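Local coordinates for probable branched-chain amino acid ABC transporter, amino acid binding protein (Thermus thermophilus, PDB 3LKB), which probably captures branched-chain amino acids such as valine, found bound in its pocket, and delivers them to an ABC transporter for uptake, at residues E128-L133 against R157-D162; E135-E140 against Y201-N206; A167-L172 against S375-K380; I174-E179 against K192-A197; D186-L191 against K219-K224. The protein carries 2 engineered substitutions. One frame throughout, in Å; residues are numbered along the deposited sequence.

Contact 1: E128-L133 against R157-D162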
# COMPACT_ATOMS: atom_id res chain seq x y z
N GLU A 128 21.28 -12.83 -13.27
CA GLU A 128 22.44 -12.05 -13.72
C GLU A 128 22.88 -11.07 -12.62
O GLU A 128 24.07 -10.95 -12.34
CB GLU A 128 22.14 -11.29 -15.03
CG GLU A 128 23.36 -10.63 -15.66
CD GLU A 128 23.29 -10.47 -17.17
OE1 GLU A 128 22.20 -10.58 -17.81
OE2 GLU A 128 24.36 -10.23 -17.74
N GLN A 129 21.91 -10.38 -12.04
CA GLN A 129 22.10 -9.44 -10.94
C GLN A 129 22.84 -10.11 -9.81
O GLN A 129 23.87 -9.63 -9.37
CB GLN A 129 20.70 -8.89 -10.45
CG GLN A 129 20.07 -7.96 -11.48
CD GLN A 129 18.62 -7.68 -11.23
OE1 GLN A 129 18.09 -7.84 -10.13
NE2 GLN A 129 17.95 -7.28 -12.27
N VAL A 130 22.34 -11.23 -9.33
CA VAL A 130 22.94 -11.93 -8.24
C VAL A 130 24.35 -12.46 -8.55
O VAL A 130 25.22 -12.28 -7.77
CB VAL A 130 22.02 -13.03 -7.64
CG1 VAL A 130 22.76 -13.95 -6.85
CG2 VAL A 130 20.98 -12.49 -6.86
N VAL A 131 24.54 -13.05 -9.72
CA VAL A 131 25.83 -13.44 -10.21
C VAL A 131 26.78 -12.24 -10.40
O VAL A 131 27.93 -12.33 -10.14
CB VAL A 131 25.71 -14.29 -11.52
CG1 VAL A 131 26.99 -14.58 -12.11
CG2 VAL A 131 24.94 -15.48 -11.32
N ALA A 132 26.26 -11.11 -10.83
CA ALA A 132 27.09 -9.95 -10.95
C ALA A 132 27.62 -9.51 -9.59
O ALA A 132 28.77 -9.21 -9.47
CB ALA A 132 26.39 -8.83 -11.68
N LEU A 133 26.75 -9.47 -8.61
CA LEU A 133 27.14 -9.24 -7.23
C LEU A 133 28.19 -10.26 -6.67
O LEU A 133 29.12 -9.88 -5.94
CB LEU A 133 25.89 -9.28 -6.32
CG LEU A 133 24.92 -8.13 -6.52
CD1 LEU A 133 23.63 -8.42 -5.85
CD2 LEU A 133 25.51 -6.75 -6.07
N ARG A 157 13.25 -17.17 -4.36
CA ARG A 157 14.00 -18.32 -4.77
C ARG A 157 14.56 -18.27 -6.19
O ARG A 157 15.43 -18.96 -6.48
CB ARG A 157 13.22 -19.60 -4.50
CG ARG A 157 12.94 -19.72 -3.06
CD ARG A 157 12.19 -20.89 -2.61
NE ARG A 157 10.81 -20.88 -2.97
CZ ARG A 157 9.78 -20.62 -2.20
NH1 ARG A 157 9.91 -20.26 -0.97
NH2 ARG A 157 8.59 -20.70 -2.71
N ALA A 158 14.04 -17.42 -7.04
CA ALA A 158 14.47 -17.32 -8.43
C ALA A 158 15.95 -17.43 -8.77
O ALA A 158 16.32 -18.18 -9.60
CB ALA A 158 13.91 -16.08 -9.03
N PRO A 159 16.78 -16.64 -8.12
CA PRO A 159 18.18 -16.67 -8.53
C PRO A 159 19.06 -17.64 -7.71
O PRO A 159 20.26 -17.75 -7.95
CB PRO A 159 18.63 -15.21 -8.31
CG PRO A 159 17.90 -14.79 -7.10
CD PRO A 159 16.53 -15.53 -7.18
N VAL A 160 18.47 -18.34 -6.76
CA VAL A 160 19.24 -19.24 -5.89
C VAL A 160 20.12 -20.28 -6.62
O VAL A 160 21.31 -20.39 -6.34
CB VAL A 160 18.32 -19.85 -4.85
CG1 VAL A 160 19.05 -20.87 -3.98
CG2 VAL A 160 17.81 -18.72 -3.98
N GLU A 161 19.57 -21.04 -7.56
CA GLU A 161 20.37 -22.00 -8.32
C GLU A 161 21.52 -21.40 -9.16
O GLU A 161 22.63 -21.95 -9.17
CB GLU A 161 19.48 -22.92 -9.14
CG GLU A 161 18.79 -24.00 -8.25
CD GLU A 161 19.74 -24.66 -7.17
OE1 GLU A 161 20.77 -25.31 -7.57
OE2 GLU A 161 19.44 -24.52 -5.94
N ASP A 162 21.28 -20.29 -9.84
CA ASP A 162 22.36 -19.65 -10.59
C ASP A 162 23.43 -19.13 -9.66
O ASP A 162 24.61 -19.15 -10.00
CB ASP A 162 21.82 -18.58 -11.56
CG ASP A 162 20.98 -19.20 -12.68
OD1 ASP A 162 21.33 -20.30 -13.14
OD2 ASP A 162 19.95 -18.63 -13.09

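Contact 2: E135-E140 against Y201-N206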
# COMPACT_ATOMS: atom_id res chain seq x y z
N GLU A 135 30.30 -11.85 -8.41
CA GLU A 135 31.55 -11.60 -9.07
C GLU A 135 32.23 -10.48 -8.30
O GLU A 135 33.39 -10.58 -7.92
CB GLU A 135 31.34 -11.15 -10.51
CG GLU A 135 31.20 -12.30 -11.49
CD GLU A 135 31.32 -11.83 -12.97
OE1 GLU A 135 30.22 -11.70 -13.61
OE2 GLU A 135 32.48 -11.60 -13.45
N TYR A 136 31.47 -9.44 -8.02
CA TYR A 136 31.96 -8.32 -7.27
C TYR A 136 32.50 -8.81 -5.91
O TYR A 136 33.58 -8.40 -5.50
CB TYR A 136 30.85 -7.29 -7.12
CG TYR A 136 31.30 -6.05 -6.42
CD1 TYR A 136 31.63 -4.92 -7.14
CD2 TYR A 136 31.46 -6.02 -5.05
CE1 TYR A 136 32.10 -3.77 -6.50
CE2 TYR A 136 31.90 -4.89 -4.39
CZ TYR A 136 32.22 -3.78 -5.13
OH TYR A 136 32.65 -2.66 -4.52
N ILE A 137 31.78 -9.70 -5.21
CA ILE A 137 32.31 -10.26 -3.98
C ILE A 137 33.70 -10.95 -4.17
O ILE A 137 34.60 -10.72 -3.37
CB ILE A 137 31.34 -11.26 -3.31
CG1 ILE A 137 30.14 -10.53 -2.71
CG2 ILE A 137 32.08 -12.07 -2.21
CD1 ILE A 137 28.92 -11.44 -2.47
N ALA A 138 33.83 -11.78 -5.21
CA ALA A 138 35.05 -12.59 -5.43
C ALA A 138 36.24 -11.69 -5.79
O ALA A 138 37.35 -11.98 -5.42
CB ALA A 138 34.82 -13.68 -6.50
N ARG A 139 36.00 -10.60 -6.51
CA ARG A 139 37.07 -9.62 -6.76
C ARG A 139 37.59 -9.02 -5.45
O ARG A 139 38.77 -8.78 -5.33
CB ARG A 139 36.54 -8.48 -7.61
CG ARG A 139 35.43 -7.60 -6.82
CD ARG A 139 35.73 -6.07 -6.50
NE ARG A 139 35.37 -5.18 -7.63
CZ ARG A 139 35.91 -5.25 -8.86
NH1 ARG A 139 36.83 -6.18 -9.12
NH2 ARG A 139 35.52 -4.39 -9.83
N GLU A 140 36.70 -8.75 -4.49
CA GLU A 140 37.09 -8.16 -3.20
C GLU A 140 37.87 -9.12 -2.33
O GLU A 140 38.82 -8.72 -1.70
CB GLU A 140 35.88 -7.76 -2.38
CG GLU A 140 35.39 -6.41 -2.68
CD GLU A 140 35.05 -5.59 -1.43
OE1 GLU A 140 35.00 -4.35 -1.59
OE2 GLU A 140 34.80 -6.16 -0.33
N TYR A 201 29.50 -11.72 3.81
CA TYR A 201 28.76 -11.01 2.80
C TYR A 201 27.40 -11.62 2.82
O TYR A 201 27.26 -12.83 2.74
CB TYR A 201 29.37 -11.25 1.43
CG TYR A 201 30.69 -10.57 1.25
CD1 TYR A 201 30.78 -9.33 0.63
CD2 TYR A 201 31.87 -11.19 1.69
CE1 TYR A 201 32.01 -8.71 0.46
CE2 TYR A 201 33.13 -10.57 1.51
CZ TYR A 201 33.19 -9.34 0.90
OH TYR A 201 34.40 -8.72 0.73
N VAL A 202 26.39 -10.79 2.93
CA VAL A 202 25.04 -11.26 2.77
C VAL A 202 24.43 -10.68 1.49
O VAL A 202 24.39 -9.46 1.30
CB VAL A 202 24.16 -10.84 3.97
CG1 VAL A 202 22.82 -11.47 3.87
CG2 VAL A 202 24.81 -11.22 5.21
N VAL A 203 23.97 -11.56 0.62
CA VAL A 203 23.31 -11.12 -0.59
C VAL A 203 21.82 -11.28 -0.42
O VAL A 203 21.37 -12.36 -0.07
CB VAL A 203 23.76 -11.95 -1.79
CG1 VAL A 203 22.91 -11.63 -3.03
CG2 VAL A 203 25.22 -11.69 -2.03
N HIS A 204 21.07 -10.21 -0.70
CA HIS A 204 19.59 -10.24 -0.54
C HIS A 204 18.82 -10.32 -1.85
O HIS A 204 19.12 -9.62 -2.80
CB HIS A 204 19.14 -8.97 0.15
CG HIS A 204 19.50 -8.89 1.60
ND1 HIS A 204 20.73 -8.44 2.04
CD2 HIS A 204 18.79 -9.20 2.71
CE1 HIS A 204 20.75 -8.43 3.36
NE2 HIS A 204 19.59 -8.89 3.79
N GLN A 205 17.78 -11.14 -1.88
CA GLN A 205 16.79 -11.08 -2.95
C GLN A 205 15.44 -10.85 -2.32
O GLN A 205 14.77 -11.78 -1.85
CB GLN A 205 16.78 -12.38 -3.75
CG GLN A 205 15.56 -12.59 -4.65
CD GLN A 205 15.52 -11.69 -5.93
OE1 GLN A 205 16.20 -10.66 -6.02
NE2 GLN A 205 14.69 -12.07 -6.89
N ASN A 206 14.97 -9.63 -2.35
CA ASN A 206 13.79 -9.30 -1.59
C ASN A 206 13.24 -7.96 -2.04
O ASN A 206 13.82 -7.35 -2.95
CB ASN A 206 14.22 -9.23 -0.13
CG ASN A 206 13.21 -9.82 0.82
OD1 ASN A 206 12.01 -9.72 0.58
ND2 ASN A 206 13.68 -10.46 1.90

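Contact 3: A167-L172 against S375-K380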
# COMPACT_ATOMS: atom_id res chain seq x y z
N ALA A 167 28.77 -19.41 -7.44
CA ALA A 167 29.63 -19.40 -6.26
C ALA A 167 30.68 -20.46 -6.38
O ALA A 167 31.86 -20.24 -6.07
CB ALA A 167 28.84 -19.62 -5.02
N ARG A 168 30.25 -21.62 -6.86
CA ARG A 168 31.15 -22.70 -7.09
C ARG A 168 32.23 -22.24 -8.08
O ARG A 168 33.43 -22.40 -7.81
CB ARG A 168 30.37 -23.95 -7.56
CG ARG A 168 31.19 -24.90 -8.41
CD ARG A 168 30.33 -26.01 -9.04
NE ARG A 168 31.08 -27.25 -9.35
CZ ARG A 168 32.05 -27.37 -10.27
NH1 ARG A 168 32.47 -26.33 -11.01
NH2 ARG A 168 32.62 -28.57 -10.43
N GLU A 169 31.83 -21.64 -9.19
CA GLU A 169 32.80 -21.29 -10.22
C GLU A 169 33.84 -20.28 -9.76
O GLU A 169 34.97 -20.28 -10.25
CB GLU A 169 32.11 -20.78 -11.48
CG GLU A 169 31.48 -21.87 -12.33
CD GLU A 169 32.49 -22.54 -13.26
OE1 GLU A 169 33.51 -21.88 -13.61
OE2 GLU A 169 32.29 -23.72 -13.63
N LEU A 170 33.44 -19.43 -8.82
CA LEU A 170 34.23 -18.30 -8.33
C LEU A 170 35.05 -18.66 -7.11
O LEU A 170 35.83 -17.85 -6.63
CB LEU A 170 33.30 -17.15 -7.93
CG LEU A 170 32.62 -16.39 -9.05
CD1 LEU A 170 31.51 -15.59 -8.43
CD2 LEU A 170 33.60 -15.48 -9.86
N GLY A 171 34.82 -19.85 -6.58
CA GLY A 171 35.47 -20.29 -5.37
C GLY A 171 34.92 -19.67 -4.09
O GLY A 171 35.67 -19.52 -3.12
N LEU A 172 33.62 -19.31 -4.07
CA LEU A 172 33.01 -18.73 -2.88
C LEU A 172 32.23 -19.80 -2.16
O LEU A 172 31.85 -20.79 -2.74
CB LEU A 172 32.05 -17.60 -3.24
CG LEU A 172 32.56 -16.46 -4.11
CD1 LEU A 172 31.45 -15.45 -4.35
CD2 LEU A 172 33.79 -15.75 -3.54
N SER A 375 27.00 -9.92 -17.56
CA SER A 375 27.79 -10.98 -16.91
C SER A 375 27.97 -12.23 -17.79
O SER A 375 27.05 -13.01 -17.95
CB SER A 375 27.20 -11.39 -15.55
OG SER A 375 27.88 -12.54 -15.06
N ALA A 376 29.15 -12.42 -18.36
CA ALA A 376 29.41 -13.66 -19.08
C ALA A 376 29.34 -14.88 -18.14
O ALA A 376 28.82 -15.95 -18.53
CB ALA A 376 30.75 -13.59 -19.78
N LEU A 377 29.82 -14.73 -16.90
CA LEU A 377 29.63 -15.81 -15.90
C LEU A 377 28.15 -16.30 -15.78
O LEU A 377 27.87 -17.52 -15.80
CB LEU A 377 30.14 -15.38 -14.53
CG LEU A 377 30.05 -16.47 -13.43
CD1 LEU A 377 30.65 -17.79 -13.90
CD2 LEU A 377 30.76 -16.04 -12.14
N PHE A 378 27.22 -15.37 -15.64
CA PHE A 378 25.81 -15.71 -15.68
C PHE A 378 25.46 -16.57 -16.89
O PHE A 378 24.70 -17.55 -16.77
CB PHE A 378 24.93 -14.45 -15.69
CG PHE A 378 23.53 -14.71 -16.19
CD1 PHE A 378 22.66 -15.51 -15.48
CD2 PHE A 378 23.10 -14.17 -17.39
CE1 PHE A 378 21.37 -15.78 -15.96
CE2 PHE A 378 21.82 -14.43 -17.84
CZ PHE A 378 20.95 -15.25 -17.13
N ARG A 379 25.97 -16.20 -18.06
CA ARG A 379 25.61 -16.99 -19.23
C ARG A 379 26.25 -18.39 -19.18
O ARG A 379 25.57 -19.37 -19.50
CB ARG A 379 25.88 -16.26 -20.53
CG ARG A 379 25.04 -15.05 -20.74
CD ARG A 379 25.72 -14.08 -21.67
NE ARG A 379 24.87 -12.93 -22.02
CZ ARG A 379 24.45 -11.97 -21.18
NH1 ARG A 379 24.78 -11.97 -19.90
NH2 ARG A 379 23.72 -10.96 -21.64
N LYS A 380 27.51 -18.52 -18.73
CA LYS A 380 28.04 -19.88 -18.58
C LYS A 380 27.24 -20.76 -17.61
O LYS A 380 26.84 -21.84 -17.98
CB LYS A 380 29.56 -19.98 -18.32
CG LYS A 380 30.11 -19.16 -17.20
CD LYS A 380 30.86 -17.82 -17.68
CE LYS A 380 32.41 -17.97 -17.98
NZ LYS A 380 33.25 -16.80 -17.61

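Contact 4: I174-E179 against K192-A197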
# COMPACT_ATOMS: atom_id res chain seq x y z
N ILE A 174 28.68 -20.50 -0.35
CA ILE A 174 27.37 -20.16 0.14
C ILE A 174 27.17 -21.02 1.35
O ILE A 174 27.06 -22.24 1.21
CB ILE A 174 26.30 -20.56 -0.88
CG1 ILE A 174 26.55 -19.85 -2.21
CG2 ILE A 174 24.87 -20.34 -0.31
CD1 ILE A 174 26.05 -18.44 -2.27
N VAL A 175 27.10 -20.42 2.53
CA VAL A 175 27.05 -21.23 3.75
C VAL A 175 25.60 -21.43 4.29
O VAL A 175 25.32 -22.40 5.02
CB VAL A 175 27.98 -20.70 4.86
CG1 VAL A 175 28.83 -19.56 4.35
CG2 VAL A 175 27.20 -20.20 6.04
N ASP A 176 24.70 -20.51 3.94
CA ASP A 176 23.31 -20.69 4.29
C ASP A 176 22.48 -19.99 3.27
O ASP A 176 22.97 -19.07 2.58
CB ASP A 176 23.03 -20.09 5.67
CG ASP A 176 21.93 -20.83 6.43
OD1 ASP A 176 21.27 -21.68 5.79
OD2 ASP A 176 21.74 -20.56 7.66
N VAL A 177 21.25 -20.47 3.12
CA VAL A 177 20.18 -19.72 2.52
C VAL A 177 18.89 -19.79 3.34
O VAL A 177 18.34 -20.86 3.66
CB VAL A 177 20.03 -19.93 0.97
CG1 VAL A 177 20.98 -20.96 0.42
CG2 VAL A 177 18.59 -20.13 0.50
N GLN A 178 18.47 -18.59 3.71
CA GLN A 178 17.35 -18.34 4.56
C GLN A 178 16.28 -17.53 3.83
O GLN A 178 16.57 -16.58 3.11
CB GLN A 178 17.79 -17.47 5.74
CG GLN A 178 18.59 -18.16 6.83
CD GLN A 178 17.81 -19.20 7.58
OE1 GLN A 178 16.70 -18.95 8.03
NE2 GLN A 178 18.38 -20.39 7.70
N GLU A 179 15.05 -17.84 4.11
CA GLU A 179 13.91 -17.16 3.62
C GLU A 179 13.40 -16.21 4.69
O GLU A 179 13.13 -16.63 5.75
CB GLU A 179 12.88 -18.20 3.17
CG GLU A 179 13.06 -18.60 1.72
CD GLU A 179 12.32 -19.85 1.22
OE1 GLU A 179 11.15 -20.06 1.50
OE2 GLU A 179 12.90 -20.64 0.49
N LYS A 192 23.02 -13.59 14.21
CA LYS A 192 23.94 -14.32 15.13
C LYS A 192 24.38 -15.68 14.55
O LYS A 192 25.52 -16.04 14.68
CB LYS A 192 23.30 -14.53 16.51
CG LYS A 192 23.74 -13.64 17.65
CD LYS A 192 23.93 -12.19 17.29
CE LYS A 192 23.49 -11.29 18.48
NZ LYS A 192 24.48 -10.98 19.59
N ARG A 193 23.47 -16.39 13.90
CA ARG A 193 23.78 -17.60 13.14
C ARG A 193 24.86 -17.35 12.08
O ARG A 193 25.84 -18.10 12.00
CB ARG A 193 22.51 -18.15 12.46
CG ARG A 193 21.99 -19.51 12.95
CD ARG A 193 22.98 -20.64 12.54
NE ARG A 193 24.20 -20.66 13.39
CZ ARG A 193 25.20 -21.56 13.34
NH1 ARG A 193 25.19 -22.58 12.47
NH2 ARG A 193 26.21 -21.43 14.19
N PHE A 194 24.68 -16.29 11.28
CA PHE A 194 25.65 -15.89 10.22
C PHE A 194 27.01 -15.53 10.79
O PHE A 194 28.03 -15.93 10.28
CB PHE A 194 25.11 -14.69 9.43
CG PHE A 194 23.98 -15.03 8.49
CD1 PHE A 194 23.45 -16.34 8.43
CD2 PHE A 194 23.41 -14.04 7.70
CE1 PHE A 194 22.42 -16.66 7.56
CE2 PHE A 194 22.37 -14.34 6.81
CZ PHE A 194 21.86 -15.65 6.73
N GLU A 195 27.00 -14.75 11.87
CA GLU A 195 28.21 -14.36 12.52
C GLU A 195 28.96 -15.60 13.04
O GLU A 195 30.16 -15.66 12.89
CB GLU A 195 27.93 -13.36 13.64
CG GLU A 195 28.93 -13.49 14.79
CD GLU A 195 29.22 -12.19 15.48
OE1 GLU A 195 28.62 -11.96 16.56
OE2 GLU A 195 30.04 -11.40 14.95
N GLN A 196 28.27 -16.61 13.60
CA GLN A 196 28.95 -17.82 14.13
C GLN A 196 29.63 -18.61 13.02
O GLN A 196 30.76 -19.15 13.19
CB GLN A 196 28.00 -18.76 14.88
CG GLN A 196 27.44 -18.14 16.12
CD GLN A 196 26.48 -19.08 16.86
OE1 GLN A 196 25.40 -19.43 16.34
NE2 GLN A 196 26.86 -19.48 18.09
N ALA A 197 28.95 -18.65 11.89
CA ALA A 197 29.40 -19.42 10.74
C ALA A 197 30.43 -18.62 9.97
O ALA A 197 30.90 -19.08 8.95
CB ALA A 197 28.22 -19.79 9.86

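Contact 5: D186-L191 against K219-K224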
# COMPACT_ATOMS: atom_id res chain seq x y z
N ASP A 186 12.57 -8.83 14.16
CA ASP A 186 13.75 -9.18 14.91
C ASP A 186 14.53 -10.32 14.26
O ASP A 186 14.12 -11.45 14.25
CB ASP A 186 13.40 -9.49 16.38
CG ASP A 186 14.64 -9.80 17.22
OD1 ASP A 186 15.68 -9.14 17.00
OD2 ASP A 186 14.56 -10.74 18.05
N ASN A 187 15.67 -9.96 13.71
CA ASN A 187 16.52 -10.78 12.88
C ASN A 187 17.79 -11.12 13.63
O ASN A 187 18.71 -11.65 13.04
CB ASN A 187 16.87 -9.95 11.65
CG ASN A 187 15.63 -9.45 10.93
OD1 ASN A 187 15.03 -10.20 10.18
ND2 ASN A 187 15.22 -8.21 11.18
N THR A 188 17.84 -10.76 14.92
CA THR A 188 18.95 -11.14 15.85
C THR A 188 19.42 -12.58 15.69
O THR A 188 20.59 -12.80 15.39
CB THR A 188 18.62 -10.85 17.33
OG1 THR A 188 18.42 -9.45 17.49
CG2 THR A 188 19.80 -11.21 18.22
N ALA A 189 18.53 -13.54 15.88
CA ALA A 189 18.92 -14.93 15.76
C ALA A 189 19.58 -15.25 14.40
O ALA A 189 20.56 -15.99 14.31
CB ALA A 189 17.71 -15.87 16.02
N LEU A 190 19.02 -14.71 13.33
CA LEU A 190 19.50 -15.08 12.03
C LEU A 190 20.87 -14.48 11.84
O LEU A 190 21.79 -15.13 11.41
CB LEU A 190 18.53 -14.59 10.95
CG LEU A 190 19.08 -14.50 9.55
CD1 LEU A 190 19.13 -15.91 9.01
CD2 LEU A 190 18.16 -13.66 8.76
N LEU A 191 21.00 -13.22 12.20
CA LEU A 191 22.29 -12.55 12.10
C LEU A 191 23.38 -13.20 12.99
O LEU A 191 24.53 -13.36 12.55
CB LEU A 191 22.13 -11.05 12.35
CG LEU A 191 21.36 -10.26 11.27
CD1 LEU A 191 20.86 -8.94 11.79
CD2 LEU A 191 22.18 -10.04 9.98
N LYS A 219 23.25 -3.12 12.10
CA LYS A 219 23.81 -1.91 12.69
C LYS A 219 23.77 -1.97 14.24
O LYS A 219 24.81 -1.87 14.90
CB LYS A 219 23.06 -0.69 12.13
CG LYS A 219 23.72 0.63 12.38
CD LYS A 219 22.77 1.79 12.10
CE LYS A 219 23.21 3.10 12.82
NZ LYS A 219 24.52 3.55 12.22
N ARG A 220 22.57 -2.20 14.80
CA ARG A 220 22.32 -2.28 16.23
C ARG A 220 23.34 -3.20 16.89
O ARG A 220 23.92 -2.85 17.92
CB ARG A 220 20.93 -2.87 16.46
CG ARG A 220 20.10 -2.21 17.54
CD ARG A 220 19.64 -0.79 17.07
NE ARG A 220 19.46 0.15 18.19
CZ ARG A 220 20.45 0.77 18.86
NH1 ARG A 220 21.73 0.62 18.53
NH2 ARG A 220 20.15 1.56 19.89
N LEU A 221 23.55 -4.37 16.30
CA LEU A 221 24.47 -5.36 16.86
C LEU A 221 25.96 -5.10 16.58
O LEU A 221 26.82 -5.84 17.08
CB LEU A 221 24.10 -6.76 16.39
CG LEU A 221 22.69 -7.21 16.79
CD1 LEU A 221 22.21 -8.22 15.82
CD2 LEU A 221 22.69 -7.72 18.24
N GLY A 222 26.25 -4.09 15.77
CA GLY A 222 27.63 -3.79 15.34
C GLY A 222 28.33 -4.79 14.44
O GLY A 222 29.55 -4.92 14.55
N LEU A 223 27.63 -5.49 13.55
CA LEU A 223 28.30 -6.52 12.76
C LEU A 223 29.06 -5.95 11.56
O LEU A 223 28.74 -4.86 11.07
CB LEU A 223 27.32 -7.57 12.26
CG LEU A 223 26.32 -8.21 13.22
CD1 LEU A 223 25.38 -9.07 12.42
CD2 LEU A 223 27.01 -9.04 14.29
N LYS A 224 30.06 -6.70 11.08
CA LYS A 224 30.89 -6.25 9.98
C LYS A 224 30.54 -6.85 8.59
O LYS A 224 31.20 -6.52 7.60
CB LYS A 224 32.38 -6.53 10.27
CG LYS A 224 32.86 -6.22 11.69
CD LYS A 224 32.93 -4.71 12.01
CE LYS A 224 33.48 -4.45 13.42
NZ LYS A 224 34.60 -5.40 13.75

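Contact 1: E128-L133 against R157-D162
Val-130 and Pro-159 bring the backbones of helix 126-140 and the start of helix 160-170 to within 6.7 Å, CA to CA, and the next residue, Val-131, lies 7.1 Å from Asp-162 between CA atoms. This is helix-to-helix packing in one lobe of a periplasmic binding protein, and Pro-159 belongs to the type I beta turn from Arg-157 to Val-160 that leads into the second helix. The proline ring suits a place just ahead of a helix, where no backbone N-H is needed for helix bonding, and offers a compact apolar surface. Val-130 meets it at about a right angle, its CG2 lying 3.9 Å from both CB and CG of Pro-159. CG1 of the valine stands opposite the backbone N (chi1 163°), and CG2 beside it. Asp-162 turns its polar end to Ser-127, whose OG is bonded to OD2, while the aspartate's CB and carbonyl oxygen lie against Val-131. No hydrogen bond joins the segments; Val-131 CG2 rests 3.9 Å from Asp-162 O.

Contact 2: E135-E140 against Y201-N206
Ile-137 and Tyr-201 carry most of the contact between helix 126-140 and strand 201-205, which run nearly antiparallel, their short axes 170° apart, as in a helix laid on a sheet of an alpha/beta lobe. The apolar part is a CH-pi contact: CG2 of Ile-137, opposite the backbone N (chi1 -71° for CG1), sits over the centre of the Tyr-201 ring, 3.9 Å from the centroid, while CG1 comes to 3.6 Å from CD1 of the tyrosine. Beta-branched isoleucine suits this place: both branches meet the ring, and the longer one carries CD1 on to Val-203 CG2 at 3.7 Å. The polar part is one hydrogen bond, Tyr-201 OH to Glu-140 OE2 at 2.8 Å, received on the anti lone pair with the carboxylate plane turned 82° from the ring. A leucine in place of Tyr-201 would probably leave Glu-140 without this donor and Ile-137 CG2 without a ring face. Tyrosine thus joins a buried apolar face to an exposed carboxylate.

Contact 3: A167-L172 against S375-K380
The C-terminal end of helix 160-170 meets the first turn of helix 376-383, near the chain's C-terminus, through leucine side chains. Leu-377 is the main intruder: its CD2 lies 3.6 Å from Leu-170 CG and nearly as close to both methyls of that leucine, so one methyl presses against the whole branch point. Leu-377 turns CG anti to its backbone N (chi1 -177°), which carries the fork across to the neighbouring helix. Its other methyl, CD1, reaches 4.1 Å from CB of Glu-169, so the glutamate joins in through its aliphatic root. Leucine suits both places, being long enough to reach the neighbouring helix and forked enough to cover its partner. Leu-170 is also backed by Leu-134 of helix 126-140. Each helix end is finished in its own way. Ser-375 is the N-cap of its helix, its OG accepting from Phe-378 N at 3.0 Å along a nearly straight bond (174°), and Glu-135 also bonds that hydroxyl. On the other side Gly-171, at positive phi, which a residue without a side chain adopts readily, closes helix 160-170 with bonds from Gly-171 N to Arg-168 O and from Leu-172 N to Ala-167 O, a Schellman motif.

Contact 4: I174-E179 against K192-A197
The Phe-194 ring is met by Asp-176 and Gln-178, two residues apart on the strand and both presented to the helix. Asp-176 OD2 lies in the ring plane at its edge, 4.0 Å from CE1, where the slightly positive ring hydrogens would probably suit a carboxylate oxygen. The same ring carbon is approached obliquely by Asp-176 CB, and CZ by Gln-178 CG at 4.1 Å. Neither flat polar group stacks on the ring: the carboxylate plane is turned 66° from it and the amide plane 67°. Phe-194 gets there with CG anti to its carbonyl carbon (chi1 -73°), which swings the ring toward the strand. Gln-178 bends at its second torsion and turns its amide to that same OD2 of Asp-176, NE2 making a weak hydrogen bond of 3.4 Å, while CB of the aspartate and CG of the glutamine supply aliphatic contact. Val-175 CG2 touches Ala-197 CB at 4.0 Å; a small alanine suits this close approach. Strand 173-179, helix 188-196 and strand 201-205 form a beta-alpha-beta crossover between parallel strands of the mixed sheet, with strand 145-150 between them, where Phe-194 reaches Ala-147 and Val-149.

Contact 5: D186-L191 against K219-K224
Thr-188 and Leu-191, in the first turn of helix 188-196, meet the chain just beyond helix 208-220; these helices come before and after strand 201-205 in the alternating beta-alpha order of this lobe. Asp-186 holds the threonine: its OD1 accepts from Thr-188 OG1 at 2.8 Å through the syn lone pair, and more weakly from Thr-188 N. Asn-187, at the N-cap position, sends its ND2 to Asp-217 and to the carbonyl of Asn-184. Thr-188 only brushes the other side, OG1 lying 4.3 Å from Leu-221 CD1. Leu-191, with CG opposite its carbonyl carbon (chi1 -68°) and CB pointing to the other segment, faces two leucines around Gly-222. That glycine, at positive phi, closes helix 208-220 in a Schellman motif and lets Leu-221 and Leu-223 both face the first helix. Leucine suits all three positions because its forked apolar end can meet the others. Leu-191 CD1 stands 4.3 Å from Leu-221 CD1, while Leu-223 crosses at a slant nearer the backbone, its CD1 3.8 Å from Leu-191 CB.

How the contacts relate
All five contacts lie in one lobe, built around the mixed sheet that holds strands 145-150, 173-179 and 201-205. Contacts 1 and 2 share helix 126-140, with centres about 10 Å apart; contacts 1 and 3 share helix 160-170, and Glu-128 ties them by its salt bridge to Arg-379. Contacts 4 and 5 share helix 188-196, their centres about 12 Å apart, whereas the centres of contacts 3 and 5 are about 29 Å apart. Along the chain the segments of contacts 1 and 2 alternate, as do those of 4 and 5, while contact 3 brings back the C-terminal helix. Together they probably help the lobe act as one body beside the valine, about 9 Å from Pro-159's side chain.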